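Local coordinates for protein PbICP-C (Plasmodium berghei, PDB 3PNR) that probably inhibits papain-like cysteine peptidases, as a parasite inhibitor of the falstatin family, at residues S97-Y108 against R148-K157; G28-I36 against Q47-D58. One frame throughout, in Å; residues are numbered along the deposited sequence.

Contact 1: residues S97-Y108 against R148-K157; sequences SEEISVTQPKKY and RMRSVIKGHK. With CD (cadmium ion), chain G.
Lys157 reaches across to the neighbouring strand and closes one end of the pair with a salt bridge, its NZ lying 3.0 Å from Glu98 OE2. Its chain runs straight from the backbone until the bend at chi3 (-46°) swings the ammonium group towards Glu98, while CD and CE pass obliquely over Glu99 CG. The Glu99 carboxylate stays at a longer distance and pairs with Lys76 instead. In the backbone next to them, Glu99 O accepts His156 N at 2.7 Å, with the donor tilted from the carbonyl plane.

Met149 dominates the far end. Its CB and CG pass Lys106 O, CB also meets Pro105 CB, and the bend at chi3 brings CE to 3.5 Å from Lys107 N. The sulfur itself, placed by an extended chi2 (-163°), binds a cadmium ion, SD to metal 2.7 Å. Two waters and an acidic side chain of another protein complete the set of ligands.

Tyr108 continues the pairing past Lys107: its N donates to Arg148 O at 2.8 Å from above the carbonyl plane, and its own O lies near the plane of the Arg150 guanidinium, at the edge. That guanidinium has its salt bridge with Asp58.

Between the ends, two antiparallel runs are separated by Thr103 to Pro105, across which the register slips by one residue. Thr103 OG1, turned between its own backbone N and carbonyl carbon (chi1 52°), accepts Val152 N at 2.9 Å, so a hydroxyl takes the acceptor role at the break. Nearby, Val102 CG1 packs alongside Ile153 CG1.

Backbone hydrogen bonds run the length of the pair; what changes is the side chains: an ion pair at one end, apolar packing in the middle, and at the other a thioether, a soft ligand suited to cadmium, whose metal ties this strand pair to a second protein.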
loop_
_atom_site.group_PDB
_atom_site.type_symbol
_atom_site.label_atom_id
_atom_site.label_comp_id
_atom_site.label_asym_id
_atom_site.label_seq_id
_atom_site.Cartn_x
_atom_site.Cartn_y
_atom_site.Cartn_z
ATOM N N SER B 97 6.514 27.647 18.833
ATOM C CA SER B 97 6.373 28.387 20.085
ATOM C C SER B 97 7.554 29.332 20.290
ATOM O O SER B 97 8.494 29.350 19.493
ATOM C CB SER B 97 6.238 27.436 21.280
ATOM O OG SER B 97 7.488 26.859 21.625
ATOM N N GLU B 98 7.497 30.120 21.358
ATOM C CA GLU B 98 8.581 31.036 21.682
ATOM C C GLU B 98 9.861 30.264 21.986
ATOM O O GLU B 98 10.958 30.710 21.652
ATOM C CB GLU B 98 8.198 31.922 22.871
ATOM C CG GLU B 98 7.806 31.152 24.131
ATOM C CD GLU B 98 7.693 32.047 25.359
ATOM O OE1 GLU B 98 7.414 33.255 25.199
ATOM O OE2 GLU B 98 7.882 31.538 26.485
ATOM N N GLU B 99 9.710 29.098 22.607
ATOM C CA GLU B 99 10.849 28.304 23.055
ATOM C C GLU B 99 11.419 27.399 21.966
ATOM O O GLU B 99 12.636 27.270 21.830
ATOM C CB GLU B 99 10.455 27.455 24.264
ATOM C CG GLU B 99 9.800 28.240 25.385
ATOM C CD GLU B 99 9.289 27.347 26.494
ATOM O OE1 GLU B 99 8.717 26.280 26.184
ATOM O OE2 GLU B 99 9.455 27.712 27.676
ATOM N N ILE B 100 10.537 26.769 21.196
ATOM C CA ILE B 100 10.963 25.766 20.222
ATOM C C ILE B 100 10.025 25.698 19.019
ATOM O O ILE B 100 8.858 26.081 19.103
ATOM C CB ILE B 100 11.044 24.367 20.879
ATOM C CG1 ILE B 100 11.746 23.362 19.955
ATOM C CG2 ILE B 100 9.649 23.887 21.287
ATOM C CD1 ILE B 100 12.319 22.150 20.690
ATOM N N SER B 101 10.543 25.209 17.898
ATOM C CA SER B 101 9.707 24.976 16.725
ATOM C C SER B 101 10.060 23.655 16.028
ATOM O O SER B 101 11.232 23.390 15.719
ATOM C CB SER B 101 9.796 26.149 15.745
ATOM O OG SER B 101 10.982 26.072 14.976
ATOM N N VAL B 102 9.041 22.826 15.802
ATOM C CA VAL B 102 9.222 21.551 15.111
ATOM C C VAL B 102 8.136 21.297 14.057
ATOM O O VAL B 102 6.947 21.551 14.278
ATOM C CB VAL B 102 9.308 20.361 16.095
ATOM C CG1 VAL B 102 10.028 19.193 15.435
ATOM C CG2 VAL B 102 10.028 20.771 17.380
ATOM N N THR B 103 8.557 20.791 12.905
ATOM C CA THR B 103 7.660 20.630 11.765
ATOM C C THR B 103 7.140 19.202 11.613
ATOM O O THR B 103 7.823 18.245 11.976
ATOM C CB THR B 103 8.376 21.021 10.472
ATOM O OG1 THR B 103 9.613 20.302 10.387
ATOM C CG2 THR B 103 8.661 22.513 10.459
ATOM N N GLN B 104 5.927 19.070 11.077
ATOM C CA GLN B 104 5.380 17.761 10.727
ATOM C C GLN B 104 6.260 17.113 9.666
ATOM O O GLN B 104 6.735 17.793 8.754
ATOM C CB GLN B 104 3.950 17.895 10.197
ATOM C CG GLN B 104 2.899 18.154 11.265
ATOM C CD GLN B 104 2.662 16.948 12.164
ATOM O OE1 GLN B 104 3.056 15.824 11.844
ATOM N NE2 GLN B 104 2.016 17.181 13.297
ATOM N N PRO B 105 6.492 15.794 9.778
ATOM C CA PRO B 105 7.343 15.163 8.761
ATOM C C PRO B 105 6.763 15.349 7.358
ATOM O O PRO B 105 5.543 15.304 7.183
ATOM C CB PRO B 105 7.347 13.683 9.171
ATOM C CG PRO B 105 7.024 13.689 10.633
ATOM C CD PRO B 105 6.060 14.839 10.815
ATOM N N LYS B 106 7.634 15.594 6.383
ATOM C CA LYS B 106 7.222 15.714 4.988
ATOM C C LYS B 106 8.162 14.943 4.065
ATOM O O LYS B 106 9.242 14.518 4.480
ATOM C CB LYS B 106 7.091 17.183 4.569
ATOM C CG LYS B 106 5.803 17.827 5.084
ATOM C CD LYS B 106 5.618 19.257 4.587
ATOM C CE LYS B 106 4.316 19.860 5.124
ATOM N NZ LYS B 106 4.181 21.321 4.832
ATOM N N LYS B 107 7.731 14.759 2.819
ATOM C CA LYS B 107 8.417 13.893 1.863
ATOM C C LYS B 107 9.916 14.152 1.730
ATOM O O LYS B 107 10.354 15.293 1.565
ATOM C CB LYS B 107 7.770 14.012 0.479
ATOM C CG LYS B 107 6.263 13.814 0.463
ATOM C CD LYS B 107 5.716 13.787 -0.966
ATOM C CE LYS B 107 4.299 13.220 -1.003
ATOM N NZ LYS B 107 3.814 12.969 -2.393
ATOM N N TYR B 108 10.690 13.073 1.799
ATOM C CA TYR B 108 12.101 13.090 1.424
ATOM C C TYR B 108 12.863 14.274 2.009
ATOM O O TYR B 108 13.904 14.097 2.640
ATOM C CB TYR B 108 12.221 13.068 -0.102
ATOM C CG TYR B 108 13.575 13.455 -0.640
ATOM C CD1 TYR B 108 14.669 12.607 -0.505
ATOM C CD2 TYR B 108 13.757 14.662 -1.303
ATOM C CE1 TYR B 108 15.911 12.957 -1.006
ATOM C CE2 TYR B 108 14.993 15.021 -1.807
ATOM C CZ TYR B 108 16.067 14.166 -1.656
ATOM O OH TYR B 108 17.297 14.526 -2.155
ATOM N N ARG B 148 11.569 7.763 2.682
ATOM C CA ARG B 148 12.207 8.802 3.495
ATOM C C ARG B 148 11.293 9.990 3.808
ATOM O O ARG B 148 10.663 10.554 2.913
ATOM C CB ARG B 148 13.478 9.311 2.813
ATOM C CG ARG B 148 14.690 8.411 2.991
ATOM C CD ARG B 148 15.950 9.071 2.443
ATOM N NE ARG B 148 17.125 8.208 2.562
ATOM C CZ ARG B 148 18.302 8.462 1.996
ATOM N NH1 ARG B 148 18.467 9.559 1.264
ATOM N NH2 ARG B 148 19.314 7.619 2.158
ATOM N N MET B 149 11.229 10.373 5.081
ATOM C CA MET B 149 10.513 11.587 5.469
ATOM C C MET B 149 11.327 12.411 6.475
ATOM O O MET B 149 12.069 11.852 7.281
ATOM C CB MET B 149 9.103 11.260 5.990
ATOM C CG MET B 149 8.061 11.175 4.872
ATOM S SD MET B 149 6.355 11.289 5.429
ATOM C CE MET B 149 5.661 12.323 4.141
ATOM N N ARG B 150 11.197 13.735 6.422
ATOM C CA ARG B 150 12.064 14.615 7.217
ATOM C C ARG B 150 11.332 15.592 8.140
ATOM O O ARG B 150 10.402 16.279 7.715
ATOM C CB ARG B 150 13.003 15.401 6.296
ATOM C CG ARG B 150 13.958 16.329 7.036
ATOM C CD ARG B 150 14.908 17.035 6.079
ATOM N NE ARG B 150 15.897 16.132 5.496
ATOM C CZ ARG B 150 17.151 16.026 5.922
ATOM N NH1 ARG B 150 17.568 16.769 6.934
ATOM N NH2 ARG B 150 17.989 15.181 5.337
ATOM N N SER B 151 11.768 15.656 9.400
ATOM C CA SER B 151 11.284 16.685 10.331
ATOM C C SER B 151 12.396 17.652 10.771
ATOM O O SER B 151 13.577 17.289 10.829
ATOM C CB SER B 151 10.596 16.066 11.556
ATOM O OG SER B 151 9.943 17.056 12.347
ATOM N N VAL B 152 11.999 18.883 11.087
ATOM C CA VAL B 152 12.937 19.953 11.408
ATOM C C VAL B 152 12.793 20.461 12.844
ATOM O O VAL B 152 11.704 20.878 13.261
ATOM C CB VAL B 152 12.746 21.138 10.446
ATOM C CG1 VAL B 152 13.720 22.253 10.778
ATOM C CG2 VAL B 152 12.917 20.672 9.013
ATOM N N ILE B 153 13.893 20.433 13.596
ATOM C CA ILE B 153 13.880 20.913 14.980
ATOM C C ILE B 153 14.783 22.132 15.188
ATOM O O ILE B 153 15.964 22.109 14.839
ATOM C CB ILE B 153 14.287 19.802 15.974
ATOM C CG1 ILE B 153 13.318 18.619 15.884
ATOM C CG2 ILE B 153 14.328 20.352 17.399
ATOM C CD1 ILE B 153 13.760 17.394 16.666
ATOM N N LYS B 154 14.219 23.191 15.765
ATOM C CA LYS B 154 14.973 24.422 16.022
ATOM C C LYS B 154 14.683 25.011 17.405
ATOM O O LYS B 154 13.536 25.331 17.734
ATOM C CB LYS B 154 14.693 25.460 14.933
ATOM C CG LYS B 154 15.293 26.831 15.192
ATOM C CD LYS B 154 14.979 27.774 14.040
ATOM C CE LYS B 154 15.051 29.230 14.468
ATOM N NZ LYS B 154 14.579 30.137 13.383
ATOM N N GLY B 155 15.737 25.150 18.206
ATOM C CA GLY B 155 15.627 25.722 19.537
ATOM C C GLY B 155 15.669 27.239 19.525
ATOM O O GLY B 155 16.342 27.851 18.692
ATOM N N HIS B 156 14.939 27.847 20.453
ATOM C CA HIS B 156 14.887 29.300 20.564
ATOM C C HIS B 156 15.220 29.756 21.981
ATOM O O HIS B 156 15.418 30.943 22.240
ATOM C CB HIS B 156 13.499 29.811 20.175
ATOM C CG HIS B 156 13.125 29.528 18.756
ATOM N ND1 HIS B 156 11.848 29.166 18.381
ATOM C CD2 HIS B 156 13.859 29.552 17.618
ATOM C CE1 HIS B 156 11.810 28.986 17.073
ATOM N NE2 HIS B 156 13.018 29.212 16.586
ATOM N N LYS B 157 15.282 28.796 22.894
ATOM C CA LYS B 157 15.441 29.091 24.306
ATOM C C LYS B 157 15.946 27.861 25.034
ATOM O O LYS B 157 15.509 26.746 24.755
ATOM C CB LYS B 157 14.101 29.525 24.898
ATOM C CG LYS B 157 14.101 29.694 26.406
ATOM C CD LYS B 157 12.746 30.188 26.872
ATOM C CE LYS B 157 12.271 31.337 25.995
ATOM N NZ LYS B 157 10.835 31.655 26.216
HETATM CD CD CD G . 5.206 9.403 3.904
HETATM O O HOH W 1 4.945 10.465 1.527
HETATM O O HOH W 2 5.431 8.378 6.294
#

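Contact 2: residues G28-I36 against Q47-D58; sequences GKSLKLGNI and QSLSVGEILCID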
loop_
_atom_site.group_PDB
_atom_site.type_symbol
_atom_site.label_atom_id
_atom_site.label_comp_id
_atom_site.label_asym_id
_atom_site.label_seq_id
_atom_site.Cartn_x
_atom_site.Cartn_y
_atom_site.Cartn_z
ATOM N N GLY B 28 22.052 21.638 8.861
ATOM C CA GLY B 28 22.580 21.582 10.212
ATOM C C GLY B 28 22.840 20.167 10.695
ATOM O O GLY B 28 22.885 19.229 9.896
ATOM N N LYS B 29 23.014 20.019 12.008
ATOM C CA LYS B 29 23.253 18.721 12.647
ATOM C C LYS B 29 22.012 17.818 12.577
ATOM O O LYS B 29 20.888 18.298 12.717
ATOM C CB LYS B 29 23.694 18.949 14.096
ATOM C CG LYS B 29 23.624 17.739 15.010
ATOM C CD LYS B 29 24.063 18.130 16.417
ATOM C CE LYS B 29 23.694 17.072 17.444
ATOM N NZ LYS B 29 24.091 17.470 18.826
ATOM N N SER B 30 22.213 16.515 12.369
ATOM C CA SER B 30 21.101 15.623 12.003
ATOM C C SER B 30 21.034 14.264 12.722
ATOM O O SER B 30 21.988 13.842 13.380
ATOM C CB SER B 30 21.092 15.395 10.488
ATOM O OG SER B 30 22.301 14.791 10.058
ATOM N N LEU B 31 19.899 13.579 12.559
ATOM C CA LEU B 31 19.629 12.313 13.240
ATOM C C LEU B 31 18.614 11.447 12.480
ATOM O O LEU B 31 17.466 11.857 12.285
ATOM C CB LEU B 31 19.106 12.596 14.647
ATOM C CG LEU B 31 18.757 11.395 15.520
ATOM C CD1 LEU B 31 20.025 10.687 15.978
ATOM C CD2 LEU B 31 17.925 11.845 16.713
ATOM N N LYS B 32 19.025 10.245 12.073
ATOM C CA LYS B 32 18.150 9.369 11.283
ATOM C C LYS B 32 17.629 8.131 12.033
ATOM O O LYS B 32 18.407 7.296 12.493
ATOM C CB LYS B 32 18.826 8.952 9.970
ATOM C CG LYS B 32 19.842 7.824 10.090
ATOM C CD LYS B 32 20.311 7.376 8.699
ATOM C CE LYS B 32 21.380 6.286 8.768
ATOM N NZ LYS B 32 21.936 5.967 7.421
ATOM N N LEU B 33 16.304 8.026 12.131
ATOM C CA LEU B 33 15.637 6.908 12.801
ATOM C C LEU B 33 14.646 6.240 11.848
ATOM O O LEU B 33 14.154 6.880 10.921
ATOM C CB LEU B 33 14.899 7.410 14.044
ATOM C CG LEU B 33 15.689 8.362 14.951
ATOM C CD1 LEU B 33 14.922 8.665 16.224
ATOM C CD2 LEU B 33 17.056 7.784 15.287
ATOM N N GLY B 34 14.340 4.964 12.057
ATOM C CA GLY B 34 14.891 4.152 13.125
ATOM C C GLY B 34 14.294 2.763 12.967
ATOM O O GLY B 34 13.122 2.639 12.617
ATOM N N ASN B 35 15.092 1.726 13.212
ATOM C CA ASN B 35 14.675 0.337 12.986
ATOM C C ASN B 35 13.214 0.051 13.318
ATOM O O ASN B 35 12.818 0.067 14.484
ATOM C CB ASN B 35 15.578 -0.635 13.750
ATOM C CG ASN B 35 16.961 -0.756 13.132
ATOM O OD1 ASN B 35 17.414 0.136 12.411
ATOM N ND2 ASN B 35 17.642 -1.866 13.416
ATOM N N ILE B 36 12.421 -0.222 12.285
ATOM C CA ILE B 36 10.991 -0.470 12.459
ATOM C C ILE B 36 10.679 -1.934 12.766
ATOM O O ILE B 36 11.196 -2.845 12.122
ATOM C CB ILE B 36 10.176 -0.023 11.228
ATOM C CG1 ILE B 36 10.119 1.506 11.149
ATOM C CG2 ILE B 36 8.775 -0.609 11.273
ATOM C CD1 ILE B 36 9.774 2.172 12.456
ATOM N N GLN B 47 19.358 14.241 22.731
ATOM C CA GLN B 47 20.148 15.078 21.838
ATOM C C GLN B 47 20.438 16.446 22.446
ATOM O O GLN B 47 19.520 17.191 22.797
ATOM C CB GLN B 47 19.441 15.239 20.494
ATOM C CG GLN B 47 19.640 14.058 19.570
ATOM C CD GLN B 47 21.095 13.857 19.213
ATOM O OE1 GLN B 47 21.826 14.821 18.974
ATOM N NE2 GLN B 47 21.529 12.603 19.179
ATOM N N SER B 48 21.723 16.766 22.564
ATOM C CA SER B 48 22.162 18.062 23.072
ATOM C C SER B 48 22.263 19.077 21.938
ATOM O O SER B 48 22.766 18.764 20.860
ATOM C CB SER B 48 23.511 17.922 23.781
ATOM O OG SER B 48 24.414 17.142 23.013
ATOM N N LEU B 49 21.785 20.293 22.182
ATOM C CA LEU B 49 21.774 21.316 21.142
ATOM C C LEU B 49 22.039 22.734 21.634
ATOM O O LEU B 49 21.473 23.182 22.631
ATOM C CB LEU B 49 20.451 21.294 20.378
ATOM C CG LEU B 49 20.376 20.330 19.198
ATOM C CD1 LEU B 49 19.388 20.858 18.176
ATOM C CD2 LEU B 49 21.753 20.153 18.570
ATOM N N SER B 50 22.894 23.439 20.905
ATOM C CA SER B 50 23.123 24.852 21.139
ATOM C C SER B 50 21.938 25.613 20.571
ATOM O O SER B 50 21.453 25.283 19.491
ATOM C CB SER B 50 24.399 25.295 20.425
ATOM O OG SER B 50 25.362 24.253 20.400
ATOM N N VAL B 51 21.467 26.625 21.295
ATOM C CA VAL B 51 20.348 27.440 20.823
ATOM C C VAL B 51 20.578 27.890 19.380
ATOM O O VAL B 51 21.720 28.047 18.946
ATOM C CB VAL B 51 20.120 28.681 21.714
ATOM C CG1 VAL B 51 19.055 29.579 21.106
ATOM C CG2 VAL B 51 19.733 28.264 23.125
ATOM N N GLY B 52 19.491 28.084 18.639
ATOM C CA GLY B 52 19.579 28.514 17.254
ATOM C C GLY B 52 19.992 27.414 16.289
ATOM O O GLY B 52 19.608 27.432 15.118
ATOM N N GLU B 53 20.780 26.461 16.781
ATOM C CA GLU B 53 21.243 25.330 15.978
ATOM C C GLU B 53 20.063 24.513 15.444
ATOM O O GLU B 53 19.107 24.235 16.174
ATOM C CB GLU B 53 22.175 24.443 16.809
ATOM C CG GLU B 53 22.884 23.348 16.022
ATOM C CD GLU B 53 23.761 22.474 16.907
ATOM O OE1 GLU B 53 23.562 22.485 18.141
ATOM O OE2 GLU B 53 24.649 21.776 16.368
ATOM N N ILE B 54 20.129 24.134 14.169
ATOM C CA ILE B 54 19.036 23.399 13.527
ATOM C C ILE B 54 19.286 21.891 13.438
ATOM O O ILE B 54 20.341 21.448 12.977
ATOM C CB ILE B 54 18.707 23.963 12.129
ATOM C CG1 ILE B 54 17.524 24.934 12.226
ATOM C CG2 ILE B 54 18.382 22.835 11.166
ATOM C CD1 ILE B 54 17.140 25.593 10.911
ATOM N N LEU B 55 18.298 21.114 13.880
ATOM C CA LEU B 55 18.419 19.660 13.960
ATOM C C LEU B 55 17.531 18.940 12.941
ATOM O O LEU B 55 16.316 19.163 12.889
ATOM C CB LEU B 55 18.097 19.184 15.375
ATOM C CG LEU B 55 17.978 17.677 15.611
ATOM C CD1 LEU B 55 19.267 16.954 15.227
ATOM C CD2 LEU B 55 17.595 17.397 17.064
ATOM N N CYS B 56 18.150 18.079 12.135
ATOM C CA CYS B 56 17.445 17.346 11.085
ATOM C C CYS B 56 17.098 15.932 11.542
ATOM O O CYS B 56 17.988 15.122 11.816
ATOM C CB CYS B 56 18.287 17.276 9.804
ATOM S SG CYS B 56 18.828 18.870 9.113
ATOM N N ILE B 57 15.804 15.640 11.631
ATOM C CA ILE B 57 15.354 14.285 11.923
ATOM C C ILE B 57 14.970 13.564 10.628
ATOM O O ILE B 57 14.032 13.965 9.929
ATOM C CB ILE B 57 14.176 14.272 12.911
ATOM C CG1 ILE B 57 14.525 15.076 14.165
ATOM C CG2 ILE B 57 13.836 12.850 13.306
ATOM C CD1 ILE B 57 15.506 14.380 15.095
ATOM N N ASP B 58 15.725 12.518 10.304
ATOM C CA ASP B 58 15.468 11.704 9.118
ATOM C C ASP B 58 14.692 10.442 9.502
ATOM O O ASP B 58 15.221 9.543 10.173
ATOM C CB ASP B 58 16.777 11.324 8.424
ATOM C CG ASP B 58 17.361 12.463 7.607
ATOM O OD1 ASP B 58 16.840 13.598 7.693
ATOM O OD2 ASP B 58 18.342 12.215 6.872
#
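Lys29 NZ donates to Ser48 O at 2.8 Å, meeting the carbonyl almost head-on, and so links strand 29-33 to strand 41-49 of the other sheet. The lysine spans that gap because its whole chain is extended, starting with CG anti to the backbone N (chi1 164°). On the way CD passes Glu53 OE2 at 3.7 Å and Leu49 CD2, and CE comes close to Gln47 OE1. The other Glu53 oxygen, OE1, accepts Ser50 N, bracing the type II turn from Ser50 to Glu53.

The backbones of 29-33 and 54-58 run parallel, 18° apart. Lys29 O takes Cys56 N at 2.8 Å, after which Leu31 N to Cys56 O, Asp58 N to Leu31 O and Leu33 N to Asp58 O continue the pattern.

Leu31 and Ile57 lie side by side on one face, CD2 to CD1 3.9 Å, and Leu31 CD2 also meets Gln47 CG. On the reverse face, Ser30 packs CB to CB against Cys56, and Lys32 against Asp58, whose carboxylate turns to Arg150.

Strand 29-33 forms the outer edge of its sheet within the chain; strand 54-62 lies between it and strand 146-155, and Leu31 and Leu33 touch Ile45 across the sandwich.

Both contacts centre on one sheet of a beta sandwich, in keeping with the immunoglobulin-like fold of chagasin-type inhibitors, and each mixes buried with exposed residues. Strands 146-155 and 54-62 are neighbours: Ser151 N probably bonds to Ile57 O, Ile153 O probably accepts Leu55 N, and Ile153 CD1 packs against Ile57 CG1, so the apolar sides of the two merge. Contact 1 is antiparallel and interrupted, with charge and metal at its ends; contact 2 is parallel, lies at the sheet edge, and also reaches the opposite sheet, through one long lysine and a leucine. On the polar face, contact 1 supplies the cation and contact 2 the anion of the ion pair between them.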